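Local coordinates for CRISPR-associated endonuclease Cas1 (Thermotoga maritima, PDB 4XTK) that acts as a metal-dependent, DNA-cutting endonuclease of CRISPR adaptive immunity, working as a homodimer that joins a Cas2 homodimer, at the interface of chains A and B. Coordinates in Å, arbitrary orientation; residue numbers count along the deposited sequence, not the author numbering. Chains: chain A/B, CRISPR-associated endonuclease Cas1.

Contact 1: the interface of chains A and B. Residues chain A 97, 216-217, 223, 225; chain B 91, 93-94.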
loop_
_atom_site.group_PDB
_atom_site.type_symbol
_atom_site.label_atom_id
_atom_site.label_comp_id
_atom_site.label_asym_id
_atom_site.label_seq_id
_atom_site.Cartn_x
_atom_site.Cartn_y
_atom_site.Cartn_z
ATOM N N ALA A 97 6.875 6.140 -9.770
ATOM C CA ALA A 97 6.162 7.418 -9.746
ATOM C C ALA A 97 6.717 8.425 -10.750
ATOM O O ALA A 97 5.954 9.142 -11.400
ATOM C CB ALA A 97 6.183 8.015 -8.343
ATOM N N ARG A 216 -1.377 0.962 -7.079
ATOM C CA ARG A 216 -2.126 2.210 -7.237
ATOM C C ARG A 216 -1.589 3.099 -8.352
ATOM O O ARG A 216 -2.281 4.009 -8.811
ATOM C CB ARG A 216 -2.136 2.994 -5.930
ATOM C CG ARG A 216 -3.005 2.371 -4.868
ATOM C CD ARG A 216 -2.756 2.999 -3.514
ATOM N NE ARG A 216 -1.430 2.676 -3.008
ATOM C CZ ARG A 216 -0.981 3.046 -1.813
ATOM N NH1 ARG A 216 -1.754 3.760 -1.000
ATOM N NH2 ARG A 216 0.245 2.705 -1.433
ATOM N N ILE A 217 -0.357 2.849 -8.778
ATOM C CA ILE A 217 0.207 3.595 -9.894
ATOM C C ILE A 217 0.177 2.745 -11.149
ATOM O O ILE A 217 0.922 1.768 -11.255
ATOM C CB ILE A 217 1.655 4.033 -9.618
ATOM C CG1 ILE A 217 1.713 4.984 -8.415
ATOM C CG2 ILE A 217 2.257 4.676 -10.855
ATOM C CD1 ILE A 217 3.124 5.351 -7.998
ATOM N N THR A 223 -3.457 7.261 -13.207
ATOM C CA THR A 223 -3.389 7.155 -11.773
ATOM C C THR A 223 -4.102 8.360 -11.160
ATOM O O THR A 223 -3.609 9.488 -11.144
ATOM C CB THR A 223 -1.936 7.065 -11.287
ATOM O OG1 THR A 223 -1.371 5.821 -11.724
ATOM C CG2 THR A 223 -1.865 7.131 -9.775
ATOM N N PHE A 225 -6.240 8.574 -7.357
ATOM C CA PHE A 225 -6.232 7.535 -6.363
ATOM C C PHE A 225 -7.670 7.328 -5.957
ATOM O O PHE A 225 -8.123 7.750 -4.893
ATOM C CB PHE A 225 -5.311 7.955 -5.221
ATOM C CG PHE A 225 -3.928 8.353 -5.696
ATOM C CD1 PHE A 225 -2.922 7.404 -5.820
ATOM C CD2 PHE A 225 -3.651 9.663 -6.066
ATOM C CE1 PHE A 225 -1.659 7.759 -6.272
ATOM C CE2 PHE A 225 -2.391 10.024 -6.527
ATOM C CZ PHE A 225 -1.395 9.075 -6.629
ATOM N N PHE B 91 -3.473 10.457 -1.644
ATOM C CA PHE B 91 -2.170 9.817 -1.565
ATOM C C PHE B 91 -1.117 10.674 -2.276
ATOM O O PHE B 91 -1.296 11.086 -3.423
ATOM C CB PHE B 91 -2.265 8.411 -2.165
ATOM C CG PHE B 91 -1.054 7.574 -1.953
ATOM C CD1 PHE B 91 -0.328 7.671 -0.780
ATOM C CD2 PHE B 91 -0.664 6.648 -2.903
ATOM C CE1 PHE B 91 0.794 6.887 -0.573
ATOM C CE2 PHE B 91 0.447 5.859 -2.704
ATOM C CZ PHE B 91 1.180 5.978 -1.536
ATOM N N ILE B 93 2.143 10.135 -3.120
ATOM C CA ILE B 93 3.297 9.495 -3.740
ATOM C C ILE B 93 3.830 10.255 -4.974
ATOM O O ILE B 93 5.041 10.428 -5.122
ATOM C CB ILE B 93 2.970 8.014 -4.111
ATOM C CG1 ILE B 93 4.224 7.289 -4.594
ATOM C CG2 ILE B 93 1.839 7.909 -5.125
ATOM C CD1 ILE B 93 5.279 7.157 -3.537
ATOM N N LEU B 94 2.937 10.753 -5.826
ATOM C CA LEU B 94 3.358 11.472 -7.022
ATOM C C LEU B 94 3.956 12.823 -6.664
ATOM O O LEU B 94 4.934 13.258 -7.281
ATOM C CB LEU B 94 2.185 11.657 -7.990
ATOM C CG LEU B 94 1.568 10.354 -8.510
ATOM C CD1 LEU B 94 0.483 10.636 -9.532
ATOM C CD2 LEU B 94 2.624 9.417 -9.081
#

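Contact 2: the interface of chains A and B. Residues chain A 84, 87-89; chain B 209, 216, 227-228.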
loop_
_atom_site.group_PDB
_atom_site.type_symbol
_atom_site.label_atom_id
_atom_site.label_comp_id
_atom_site.label_asym_id
_atom_site.label_seq_id
_atom_site.Cartn_x
_atom_site.Cartn_y
_atom_site.Cartn_z
ATOM N N ARG A 84 -0.351 -4.923 4.278
ATOM C CA ARG A 84 0.836 -4.087 4.272
ATOM C C ARG A 84 1.878 -4.713 3.344
ATOM O O ARG A 84 2.032 -5.934 3.304
ATOM C CB ARG A 84 1.382 -3.929 5.694
ATOM C CG ARG A 84 2.696 -3.174 5.798
ATOM C CD ARG A 84 3.204 -3.129 7.232
ATOM N NE ARG A 84 3.658 -4.433 7.721
ATOM C CZ ARG A 84 2.961 -5.220 8.540
ATOM N NH1 ARG A 84 1.765 -4.842 8.979
ATOM N NH2 ARG A 84 3.462 -6.386 8.930
ATOM N N LEU A 87 7.319 -6.112 0.553
ATOM C CA LEU A 87 8.411 -5.846 -0.368
ATOM C C LEU A 87 8.511 -4.362 -0.594
ATOM O O LEU A 87 7.704 -3.785 -1.324
ATOM C CB LEU A 87 8.189 -6.559 -1.694
ATOM C CG LEU A 87 8.169 -8.081 -1.603
ATOM C CD1 LEU A 87 7.831 -8.665 -2.954
ATOM C CD2 LEU A 87 9.515 -8.594 -1.102
ATOM N N ASN A 88 9.532 -3.753 -0.003
ATOM C CA ASN A 88 9.630 -2.304 0.012
ATOM C C ASN A 88 10.968 -1.835 -0.523
ATOM O O ASN A 88 12.028 -2.157 0.021
ATOM C CB ASN A 88 9.385 -1.764 1.426
ATOM C CG ASN A 88 7.974 -2.053 1.923
ATOM O OD1 ASN A 88 7.014 -1.404 1.508
ATOM N ND2 ASN A 88 7.844 -3.026 2.820
ATOM N N SER A 89 10.911 -1.092 -1.618
ATOM C CA SER A 89 12.117 -0.572 -2.240
ATOM C C SER A 89 11.935 0.898 -2.554
ATOM O O SER A 89 11.109 1.255 -3.392
ATOM C CB SER A 89 12.441 -1.356 -3.512
ATOM O OG SER A 89 13.632 -0.880 -4.116
ATOM N N TYR B 209 2.202 5.695 8.076
ATOM C CA TYR B 209 1.161 4.832 7.529
ATOM C C TYR B 209 -0.236 5.320 7.902
ATOM O O TYR B 209 -1.225 4.889 7.315
ATOM C CB TYR B 209 1.338 3.392 8.012
ATOM C CG TYR B 209 2.349 2.568 7.236
ATOM C CD1 TYR B 209 2.364 2.571 5.848
ATOM C CD2 TYR B 209 3.280 1.766 7.903
ATOM C CE1 TYR B 209 3.274 1.814 5.146
ATOM C CE2 TYR B 209 4.197 1.002 7.209
ATOM C CZ TYR B 209 4.192 1.027 5.832
ATOM O OH TYR B 209 5.106 0.265 5.140
ATOM N N ARG B 216 8.477 5.326 1.663
ATOM C CA ARG B 216 9.589 4.831 0.848
ATOM C C ARG B 216 10.365 5.929 0.133
ATOM O O ARG B 216 11.436 5.676 -0.404
ATOM C CB ARG B 216 9.085 3.811 -0.167
ATOM C CG ARG B 216 8.689 2.517 0.499
ATOM C CD ARG B 216 7.886 1.626 -0.407
ATOM N NE ARG B 216 6.612 2.221 -0.779
ATOM C CZ ARG B 216 5.629 1.537 -1.351
ATOM N NH1 ARG B 216 5.784 0.240 -1.589
ATOM N NH2 ARG B 216 4.494 2.139 -1.677
ATOM N N ARG B 227 14.546 0.063 2.460
ATOM C CA ARG B 227 13.098 -0.119 2.543
ATOM C C ARG B 227 12.338 1.175 2.837
ATOM O O ARG B 227 11.353 1.480 2.159
ATOM C CB ARG B 227 12.744 -1.175 3.597
ATOM C CG ARG B 227 13.333 -2.554 3.311
ATOM C CD ARG B 227 12.807 -3.621 4.269
ATOM N NE ARG B 227 12.544 -3.085 5.604
ATOM C CZ ARG B 227 13.480 -2.820 6.514
ATOM N NH1 ARG B 227 14.763 -3.026 6.241
ATOM N NH2 ARG B 227 13.131 -2.336 7.699
ATOM N N PHE B 228 12.788 1.931 3.837
ATOM C CA PHE B 228 12.094 3.161 4.228
ATOM C C PHE B 228 13.089 4.279 4.505
ATOM O O PHE B 228 14.115 4.056 5.134
ATOM C CB PHE B 228 11.209 2.927 5.464
ATOM C CG PHE B 228 10.263 1.760 5.326
ATOM C CD1 PHE B 228 9.146 1.845 4.498
ATOM C CD2 PHE B 228 10.486 0.579 6.023
ATOM C CE1 PHE B 228 8.267 0.771 4.364
ATOM C CE2 PHE B 228 9.614 -0.496 5.891
ATOM C CZ PHE B 228 8.501 -0.396 5.058
#

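Contact 1: the interface of chains A and B
B:Phe91 sits in an extended backbone stretch (phi/psi -55°/128°) just ahead of helix 93-101, and its ring and the first turn of that helix meet A:Arg216 and A:Phe225 on the loop between helices 188-208 and 230-252. The guanidinium of A:Arg216 lies nearly parallel to the B:Phe91 ring, with the planes 15° apart. Its NH1 sits over the face toward the rim, 3.6 Å from the ring centroid of B:Phe91, a cation-pi contact. A bend at the third torsion of the arginine swings the flat group over the ring. CB of B:Ile93, two residues on, lies against the rim of the opposite face, so the ring is packed from both sides. A:Phe225 meets it edge to face, with centroids 5.5 Å apart: the CB and CD2 side of B:Phe91 points at the face of A:Phe225, where CE1 lies 3.7 Å from CD2 of B:Phe91. With CG anti to the backbone N, the B:Phe91 ring points out toward chain A, one face to the arginine and an edge to A:Phe225. The far rim of A:Phe225 pushes into the helix start, CE1 touching the CG2 methyl of B:Ile93 at 3.7 Å. A:Ile217 adds its CD1 methyl beside B:Ile93, and B:Leu94 slips its branch between A:Phe225 and A:Ala97 of helix 90-101. This largely apolar packing probably helps fix the two chains against each other. In the plane of the A:Phe225 ring, CZ abuts CG of B:Leu94 at 3.7 Å, while CD2 of that leucine lies 3.9 Å from CB of A:Ala97.

Contact 2: the interface of chains A and B
The connecting loop between strand 77-83 and helix 90-101 of chain A, which joins the N-terminal beta domain of Cas1 to its helical domain, here lies against the long loop of chain B between helices 188-208 and 230-252. A:Asn88 carries the contact, burying 84 Å² under the partner. Its side chain fits into the corner formed by B:Phe228 and B:Arg216, with its backbone running past B:Arg227. The amide lies just beyond the CZ end of the B:Phe228 ring and to one side of its plane, the two planes 43° apart. Its carbon CG is 3.6 Å from CZ of B:Phe228, and the amide nitrogen ND2 is 3.5 Å from that same CZ. The oxygen end of the amide turns to B:Arg216, where OD1 of A:Asn88 lies 3.7 Å both from the methylene CD and from the guanidinium NH1. That is too long for a hydrogen bond, though a weak electrostatic attraction is possible; the amide and guanidinium planes stand 61° apart. On the backbone side, the carbonyl O of A:Asn88 comes 3.4 Å from CA of B:Arg227, and CB of A:Asn88 is 4.0 Å from CB of that arginine; B:Arg227 is poorly ordered, so these contacts are approximate and its outer side chain is uncertain. In A:Asn88, chi1 of -64° places the amide toward B:Phe228 and B:Arg216, while the backbone carbonyl faces B:Arg227. At the margin, the methylene CD of A:Arg84 lies to one side of the B:Tyr209 ring plane, outside the rim, 4.2 Å from CE2. The chain B loop also holds B:His221, a probable manganese ligand. By bracing this loop with the partner's interdomain connector, the site probably helps hold the homodimer together and may help steady the surroundings of the metal site.

The C-alpha centres of contact 1 and contact 2 are about 15 Å apart, and both draw on the same two stretches of sequence with the chains exchanged. In contact 1 chain B supplies the start of its helical domain and chain A the loop between helices 188-208 and 230-252; in contact 2 chain A supplies the connector just before helix 90-101 and chain B the loop between helices 188-208 and 230-252. Arg216 appears in both, once from each chain. Since the interface is two-fold symmetric, each contact has a twin, and each copy of this arginine should meet the partner's Phe91 and Asn88, binding the homodimer reciprocally.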